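Local coordinates for YesW protein (PDB 2ZUX) that cleaves the rhamnogalacturonan backbone of plant cell-wall pectin by endo-type elimination, releasing oligosaccharides, and depends on calcium or manganese for activity, at residues T30-D42 and S65-E77. Sequence-based numbering, arbitrary orientation.
Sequences TENASVLFNVYRD and STYTVRAVVNGTE
One face of the Tyr40 ring carries the guanidinium of Arg70, the planes only 13° apart, in a cation-pi stack with Arg70 CZ 3.7 Å from the ring centroid; at the ring's edge, in its plane, sits Glu77 OE2. The guanidinium in turn meets Glu77 OE1 at its own edge, in a salt bridge from NH1. The setting is an antiparallel pair of strands, 36-41 and 66-73, in the N-terminal beta-sheet domain that accompanies the beta-propeller of this family 11 lyase, and it illustrates how alternation sends neighbouring residues of a strand to opposite faces. Asn38, Tyr40 and Arg70 form a polar cluster on one face, which Leu36 and Val72 share. Arg70 runs extended from CG to NE (chi2 -174°), which lays its methylene groups alongside CE2 of Tyr40 before the charged end spreads over the ring. Glu77 OE2 takes two donors, a very short bond from Tyr40 OH (2.5 Å) and one from Asn38 ND2 (2.9 Å); OE2 lies close to the amide plane of Asn38, while ND2 comes from above the carboxylate plane of Glu77. A leucine in place of Arg70 would probably leave Glu77 without its ionic mate and the Tyr40 ring freer to shift. The other face is largely apolar: Phe37 CD1 approaches Val69 CG1 at 3.5 Å, and CE1 rests against the methyl of Ala71. Farther along, CG of Arg41 lies over a face of Tyr67, 4.1 Å from the centroid; beyond this CH-pi contact, Arg41 NH1 and Tyr67 OH both reach Asp58. Past the strand end, the Asp42 carboxylate binds Thr66 twice, OD2 accepting from Thr66 N and OD1 from its hydroxyl, with Asp42 OD1 2.6 Å from Thr66 OG1.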
ATOM      1  N   THR A  30      14.523  14.314  -6.943  1.00 16.88           N
ATOM      2  CA  THR A  30      15.056  15.279  -7.901  1.00 18.07           C
ATOM      3  C   THR A  30      16.375  15.894  -7.423  1.00 18.18           C
ATOM      4  O   THR A  30      16.992  16.689  -8.147  1.00 19.00           O
ATOM      5  CB  THR A  30      14.045  16.411  -8.159  1.00 18.12           C
ATOM      6  OG1 THR A  30      13.660  16.987  -6.907  1.00 19.94           O
ATOM      7  CG2 THR A  30      12.808  15.885  -8.890  1.00 19.80           C
ATOM      8  N   GLU A  31      16.816  15.519  -6.223  1.00 17.69           N
ATOM      9  CA  GLU A  31      18.013  16.108  -5.624  1.00 17.69           C
ATOM     10  C   GLU A  31      19.225  15.194  -5.735  1.00 17.99           C
ATOM     11  O   GLU A  31      19.110  13.971  -5.628  1.00 18.10           O
ATOM     12  CB  GLU A  31      17.740  16.508  -4.166  1.00 17.28           C
ATOM     13  CG  GLU A  31      16.657  17.569  -4.056  1.00 17.65           C
ATOM     14  CD  GLU A  31      16.312  17.965  -2.629  1.00 17.57           C
ATOM     15  OE1 GLU A  31      16.048  17.088  -1.780  1.00 15.26           O
ATOM     16  OE2 GLU A  31      16.267  19.181  -2.359  1.00 18.04           O
ATOM     17  N   ASN A  32      20.382  15.809  -5.972  1.00 18.29           N
ATOM     18  CA  ASN A  32      21.662  15.108  -6.074  1.00 18.85           C
ATOM     19  C   ASN A  32      22.263  14.801  -4.705  1.00 18.05           C
ATOM     20  O   ASN A  32      21.880  15.407  -3.702  1.00 17.73           O
ATOM     21  CB  ASN A  32      22.656  15.942  -6.892  1.00 19.69           C
ATOM     22  CG  ASN A  32      22.334  15.956  -8.379  1.00 22.08           C
ATOM     23  OD1 ASN A  32      21.780  14.997  -8.922  1.00 24.96           O
ATOM     24  ND2 ASN A  32      22.700  17.042  -9.050  1.00 25.24           N
ATOM     25  N   ALA A  33      23.223  13.876  -4.677  1.00 17.98           N
ATOM     26  CA  ALA A  33      23.920  13.502  -3.450  1.00 17.74           C
ATOM     27  C   ALA A  33      24.652  14.676  -2.803  1.00 17.68           C
ATOM     28  O   ALA A  33      24.916  14.659  -1.607  1.00 17.60           O
ATOM     29  CB  ALA A  33      24.898  12.362  -3.724  1.00 18.14           C
ATOM     30  N   SER A  34      24.976  15.692  -3.596  1.00 17.42           N
ATOM     31  CA  SER A  34      25.729  16.842  -3.103  1.00 17.63           C
ATOM     32  C   SER A  34      24.875  17.884  -2.376  1.00 16.97           C
ATOM     33  O   SER A  34      25.406  18.856  -1.836  1.00 17.08           O
ATOM     34  CB  SER A  34      26.498  17.501  -4.248  1.00 17.56           C
ATOM     35  OG  SER A  34      25.618  17.899  -5.281  1.00 20.13           O
ATOM     36  N   VAL A  35      23.558  17.689  -2.361  1.00 16.62           N
ATOM     37  CA  VAL A  35      22.657  18.634  -1.696  1.00 16.65           C
ATOM     38  C   VAL A  35      22.780  18.519  -0.177  1.00 16.65           C
ATOM     39  O   VAL A  35      22.834  17.415   0.368  1.00 17.66           O
ATOM     40  CB  VAL A  35      21.186  18.438  -2.165  1.00 16.83           C
ATOM     41  CG1 VAL A  35      20.236  19.385  -1.437  1.00 17.19           C
ATOM     42  CG2 VAL A  35      21.084  18.668  -3.670  1.00 17.75           C
ATOM     43  N   LEU A  36      22.873  19.664   0.490  1.00 16.20           N
ATOM     44  CA  LEU A  36      22.886  19.729   1.943  1.00 16.29           C
ATOM     45  C   LEU A  36      21.745  20.624   2.402  1.00 15.72           C
ATOM     46  O   LEU A  36      21.027  21.186   1.571  1.00 15.26           O
ATOM     47  CB  LEU A  36      24.225  20.273   2.446  1.00 16.76           C
ATOM     48  CG  LEU A  36      25.514  19.501   2.149  1.00 18.24           C
ATOM     49  CD1 LEU A  36      26.695  20.217   2.786  1.00 19.39           C
ATOM     50  CD2 LEU A  36      25.421  18.082   2.652  1.00 18.30           C
ATOM     51  N   PHE A  37      21.574  20.748   3.718  1.00 16.04           N
ATOM     52  CA  PHE A  37      20.441  21.489   4.274  1.00 16.08           C
ATOM     53  C   PHE A  37      20.800  22.393   5.444  1.00 16.68           C
ATOM     54  O   PHE A  37      21.638  22.051   6.281  1.00 16.93           O
ATOM     55  CB  PHE A  37      19.334  20.527   4.708  1.00 15.92           C
ATOM     56  CG  PHE A  37      18.793  19.693   3.590  1.00 14.81           C
ATOM     57  CD1 PHE A  37      17.838  20.215   2.725  1.00 15.07           C
ATOM     58  CD2 PHE A  37      19.256  18.397   3.383  1.00 15.17           C
ATOM     59  CE1 PHE A  37      17.335  19.457   1.677  1.00 15.24           C
ATOM     60  CE2 PHE A  37      18.760  17.630   2.332  1.00 16.11           C
ATOM     61  CZ  PHE A  37      17.800  18.163   1.478  1.00 15.97           C
ATOM     62  N   ASN A  38      20.135  23.544   5.496  1.00 17.39           N
ATOM     63  CA  ASN A  38      20.146  24.385   6.685  1.00 18.20           C
ATOM     64  C   ASN A  38      18.786  24.354   7.372  1.00 18.51           C
ATOM     65  O   ASN A  38      17.747  24.385   6.707  1.00 18.61           O
ATOM     66  CB  ASN A  38      20.543  25.822   6.340  1.00 18.50           C
ATOM     67  CG  ASN A  38      22.022  25.957   6.006  1.00 19.02           C
ATOM     68  OD1 ASN A  38      22.858  25.236   6.550  1.00 19.36           O
ATOM     69  ND2 ASN A  38      22.349  26.886   5.108  1.00 20.98           N
ATOM     70  N   VAL A  39      18.812  24.282   8.701  1.00 18.89           N
ATOM     71  CA  VAL A  39      17.595  24.215   9.508  1.00 19.77           C
ATOM     72  C   VAL A  39      17.366  25.552  10.219  1.00 20.42           C
ATOM     73  O   VAL A  39      18.272  26.078  10.878  1.00 20.77           O
ATOM     74  CB  VAL A  39      17.663  23.061  10.540  1.00 19.62           C
ATOM     75  CG1 VAL A  39      16.331  22.901  11.266  1.00 19.78           C
ATOM     76  CG2 VAL A  39      18.049  21.752   9.857  1.00 19.45           C
ATOM     77  N   TYR A  40      16.155  26.087  10.082  1.00 21.23           N
ATOM     78  CA  TYR A  40      15.797  27.376  10.677  1.00 22.05           C
ATOM     79  C   TYR A  40      14.638  27.249  11.649  1.00 22.78           C
ATOM     80  O   TYR A  40      13.604  26.657  11.326  1.00 22.42           O
ATOM     81  CB  TYR A  40      15.425  28.379   9.588  1.00 22.35           C
ATOM     82  CG  TYR A  40      16.583  28.810   8.723  1.00 22.28           C
ATOM     83  CD1 TYR A  40      17.198  30.046   8.918  1.00 22.97           C
ATOM     84  CD2 TYR A  40      17.063  27.987   7.704  1.00 22.56           C
ATOM     85  CE1 TYR A  40      18.267  30.449   8.121  1.00 23.25           C
ATOM     86  CE2 TYR A  40      18.128  28.378   6.909  1.00 23.30           C
ATOM     87  CZ  TYR A  40      18.725  29.609   7.123  1.00 23.26           C
ATOM     88  OH  TYR A  40      19.779  30.001   6.330  1.00 23.51           O
ATOM     89  N   ARG A  41      14.818  27.808  12.842  1.00 23.50           N
ATOM     90  CA  ARG A  41      13.721  27.957  13.790  1.00 24.59           C
ATOM     91  C   ARG A  41      13.283  29.419  13.817  1.00 25.08           C
ATOM     92  O   ARG A  41      14.030  30.289  14.284  1.00 25.17           O
ATOM     93  CB  ARG A  41      14.122  27.487  15.189  1.00 24.47           C
ATOM     94  CG  ARG A  41      12.946  27.452  16.171  1.00 25.64           C
ATOM     95  CD  ARG A  41      13.377  27.152  17.591  1.00 27.58           C
ATOM     96  NE  ARG A  41      14.154  28.245  18.170  1.00 28.71           N
ATOM     97  CZ  ARG A  41      15.395  28.133  18.635  1.00 30.01           C
ATOM     98  NH1 ARG A  41      16.028  26.968  18.614  1.00 30.24           N
ATOM     99  NH2 ARG A  41      16.006  29.198  19.138  1.00 31.06           N
ATOM    100  N   ASP A  42      12.082  29.672  13.296  1.00 25.91           N
ATOM    101  CA  ASP A  42      11.495  31.014  13.217  1.00 26.64           C
ATOM    102  C   ASP A  42      12.436  32.034  12.564  1.00 27.27           C
ATOM    103  O   ASP A  42      12.600  33.158  13.055  1.00 27.66           O
ATOM    104  CB  ASP A  42      11.009  31.477  14.599  1.00 26.77           C
ATOM    105  CG  ASP A  42       9.811  30.680  15.088  1.00 26.65           C
ATOM    106  OD1 ASP A  42       8.713  30.844  14.516  1.00 27.61           O
ATOM    107  OD2 ASP A  42       9.966  29.893  16.042  1.00 26.31           O
ATOM    108  N   SER A  65       7.339  26.974  18.562  1.00 24.60           N
ATOM    109  CA  SER A  65       8.303  27.211  17.481  1.00 24.13           C
ATOM    110  C   SER A  65       7.782  26.783  16.107  1.00 23.63           C
ATOM    111  O   SER A  65       6.937  25.891  16.003  1.00 23.25           O
ATOM    112  CB  SER A  65       9.623  26.494  17.777  1.00 24.41           C
ATOM    113  OG  SER A  65      10.188  26.928  19.004  1.00 25.13           O
ATOM    114  N   THR A  66       8.270  27.437  15.056  1.00 23.04           N
ATOM    115  CA  THR A  66       8.011  26.990  13.687  1.00 22.64           C
ATOM    116  C   THR A  66       9.339  26.794  12.968  1.00 21.93           C
ATOM    117  O   THR A  66      10.328  27.479  13.259  1.00 22.23           O
ATOM    118  CB  THR A  66       7.107  27.954  12.878  1.00 22.96           C
ATOM    119  OG1 THR A  66       7.787  29.193  12.665  1.00 23.85           O
ATOM    120  CG2 THR A  66       5.783  28.216  13.595  1.00 23.82           C
ATOM    121  N   TYR A  67       9.354  25.852  12.033  1.00 20.59           N
ATOM    122  CA  TYR A  67      10.583  25.470  11.350  1.00 19.70           C
ATOM    123  C   TYR A  67      10.468  25.566   9.843  1.00 19.19           C
ATOM    124  O   TYR A  67       9.391  25.387   9.274  1.00 18.96           O
ATOM    125  CB  TYR A  67      10.980  24.045  11.752  1.00 19.40           C
ATOM    126  CG  TYR A  67      11.379  23.931  13.201  1.00 19.05           C
ATOM    127  CD1 TYR A  67      12.717  24.013  13.582  1.00 18.89           C
ATOM    128  CD2 TYR A  67      10.414  23.770  14.198  1.00 18.95           C
ATOM    129  CE1 TYR A  67      13.086  23.925  14.915  1.00 18.61           C
ATOM    130  CE2 TYR A  67      10.769  23.682  15.528  1.00 19.42           C
ATOM    131  CZ  TYR A  67      12.106  23.763  15.882  1.00 19.33           C
ATOM    132  OH  TYR A  67      12.456  23.672  17.202  1.00 20.04           O
ATOM    133  N   THR A  68      11.599  25.875   9.210  1.00 18.76           N
ATOM    134  CA  THR A  68      11.763  25.764   7.771  1.00 18.68           C
ATOM    135  C   THR A  68      13.120  25.125   7.526  1.00 18.13           C
ATOM    136  O   THR A  68      13.987  25.123   8.404  1.00 17.72           O
ATOM    137  CB  THR A  68      11.704  27.131   7.052  1.00 18.95           C
ATOM    138  OG1 THR A  68      12.652  28.029   7.645  1.00 19.86           O
ATOM    139  CG2 THR A  68      10.300  27.735   7.124  1.00 19.34           C
ATOM    140  N   VAL A  69      13.277  24.562   6.336  1.00 18.08           N
ATOM    141  CA  VAL A  69      14.555  24.048   5.881  1.00 18.30           C
ATOM    142  C   VAL A  69      14.882  24.688   4.536  1.00 18.27           C
ATOM    143  O   VAL A  69      13.983  24.976   3.746  1.00 18.36           O
ATOM    144  CB  VAL A  69      14.543  22.496   5.811  1.00 18.63           C
ATOM    145  CG1 VAL A  69      15.660  21.961   4.918  1.00 19.84           C
ATOM    146  CG2 VAL A  69      14.644  21.909   7.215  1.00 18.13           C
ATOM    147  N   ARG A  70      16.167  24.939   4.299  1.00 18.28           N
ATOM    148  CA  ARG A  70      16.628  25.442   3.013  1.00 18.75           C
ATOM    149  C   ARG A  70      17.683  24.492   2.474  1.00 17.92           C
ATOM    150  O   ARG A  70      18.657  24.187   3.170  1.00 18.05           O
ATOM    151  CB  ARG A  70      17.210  26.856   3.149  1.00 18.71           C
ATOM    152  CG  ARG A  70      16.229  27.883   3.698  1.00 20.19           C
ATOM    153  CD  ARG A  70      16.813  29.290   3.680  1.00 21.02           C
ATOM    154  NE  ARG A  70      16.123  30.155   4.636  1.00 25.76           N
ATOM    155  CZ  ARG A  70      16.593  31.313   5.097  1.00 27.49           C
ATOM    156  NH1 ARG A  70      17.773  31.773   4.697  1.00 28.33           N
ATOM    157  NH2 ARG A  70      15.874  32.014   5.967  1.00 28.34           N
ATOM    158  N   ALA A  71      17.477  24.014   1.250  1.00 17.76           N
ATOM    159  CA  ALA A  71      18.481  23.208   0.565  1.00 17.65           C
ATOM    160  C   ALA A  71      19.663  24.087   0.170  1.00 17.78           C
ATOM    161  O   ALA A  71      19.503  25.284  -0.094  1.00 18.09           O
ATOM    162  CB  ALA A  71      17.887  22.533  -0.666  1.00 17.62           C
ATOM    163  N   VAL A  72      20.849  23.489   0.154  1.00 18.16           N
ATOM    164  CA  VAL A  72      22.051  24.157  -0.336  1.00 18.70           C
ATOM    165  C   VAL A  72      22.530  23.379  -1.548  1.00 19.77           C
ATOM    166  O   VAL A  72      22.944  22.224  -1.434  1.00 19.01           O
ATOM    167  CB  VAL A  72      23.158  24.234   0.738  1.00 18.51           C
ATOM    168  CG1 VAL A  72      24.398  24.944   0.188  1.00 18.58           C
ATOM    169  CG2 VAL A  72      22.649  24.945   1.985  1.00 18.54           C
ATOM    170  N   VAL A  73      22.439  24.021  -2.710  1.00 21.37           N
ATOM    171  CA  VAL A  73      22.725  23.385  -3.991  1.00 23.59           C
ATOM    172  C   VAL A  73      23.842  24.160  -4.680  1.00 24.68           C
ATOM    173  O   VAL A  73      23.744  25.379  -4.843  1.00 25.23           O
ATOM    174  CB  VAL A  73      21.463  23.356  -4.894  1.00 23.39           C
ATOM    175  CG1 VAL A  73      21.765  22.691  -6.238  1.00 24.42           C
ATOM    176  CG2 VAL A  73      20.308  22.646  -4.192  1.00 24.01           C
ATOM    177  N   ASN A  74      24.903  23.448  -5.065  1.00 26.24           N
ATOM    178  CA  ASN A  74      26.083  24.049  -5.708  1.00 27.28           C
ATOM    179  C   ASN A  74      26.584  25.293  -4.962  1.00 27.48           C
ATOM    180  O   ASN A  74      26.955  26.299  -5.569  1.00 27.97           O
ATOM    181  CB  ASN A  74      25.800  24.349  -7.191  1.00 27.73           C
ATOM    182  CG  ASN A  74      27.068  24.591  -7.999  1.00 29.00           C
ATOM    183  OD1 ASN A  74      27.978  23.754  -8.031  1.00 30.24           O
ATOM    184  ND2 ASN A  74      27.128  25.741  -8.668  1.00 30.77           N
ATOM    185  N   GLY A  75      26.574  25.209  -3.634  1.00 27.52           N
ATOM    186  CA  GLY A  75      27.027  26.293  -2.769  1.00 27.35           C
ATOM    187  C   GLY A  75      26.016  27.391  -2.478  1.00 27.27           C
ATOM    188  O   GLY A  75      26.296  28.292  -1.686  1.00 27.71           O
ATOM    189  N   THR A  76      24.843  27.309  -3.103  1.00 26.87           N
ATOM    190  CA  THR A  76      23.828  28.361  -3.021  1.00 26.47           C
ATOM    191  C   THR A  76      22.575  27.897  -2.281  1.00 25.72           C
ATOM    192  O   THR A  76      21.971  26.879  -2.629  1.00 25.48           O
ATOM    193  CB  THR A  76      23.429  28.867  -4.427  1.00 26.74           C
ATOM    194  OG1 THR A  76      24.603  29.285  -5.136  1.00 27.75           O
ATOM    195  CG2 THR A  76      22.450  30.037  -4.334  1.00 27.04           C
ATOM    196  N   GLU A  77      22.187  28.667  -1.269  1.00 24.87           N
ATOM    197  CA  GLU A  77      20.995  28.370  -0.485  1.00 24.46           C
ATOM    198  C   GLU A  77      19.721  28.622  -1.293  1.00 24.18           C
ATOM    199  O   GLU A  77      19.578  29.661  -1.945  1.00 23.84           O
ATOM    200  CB  GLU A  77      20.997  29.189   0.802  1.00 24.84           C
ATOM    201  CG  GLU A  77      20.109  28.614   1.883  1.00 25.45           C
ATOM    202  CD  GLU A  77      20.223  29.357   3.196  1.00 26.77           C
ATOM    203  OE1 GLU A  77      20.286  30.609   3.179  1.00 28.94           O
ATOM    204  OE2 GLU A  77      20.228  28.691   4.251  1.00 27.00           O
TER
HETATM  205  O   HOH W   1      24.228  20.378  -4.558  1.00 37.12           O
HETATM  206  O   HOH W   2      12.117  29.234  10.187  1.00 25.38           O
HETATM  207  O   HOH W   3      11.090  29.517  18.300  1.00 36.61           O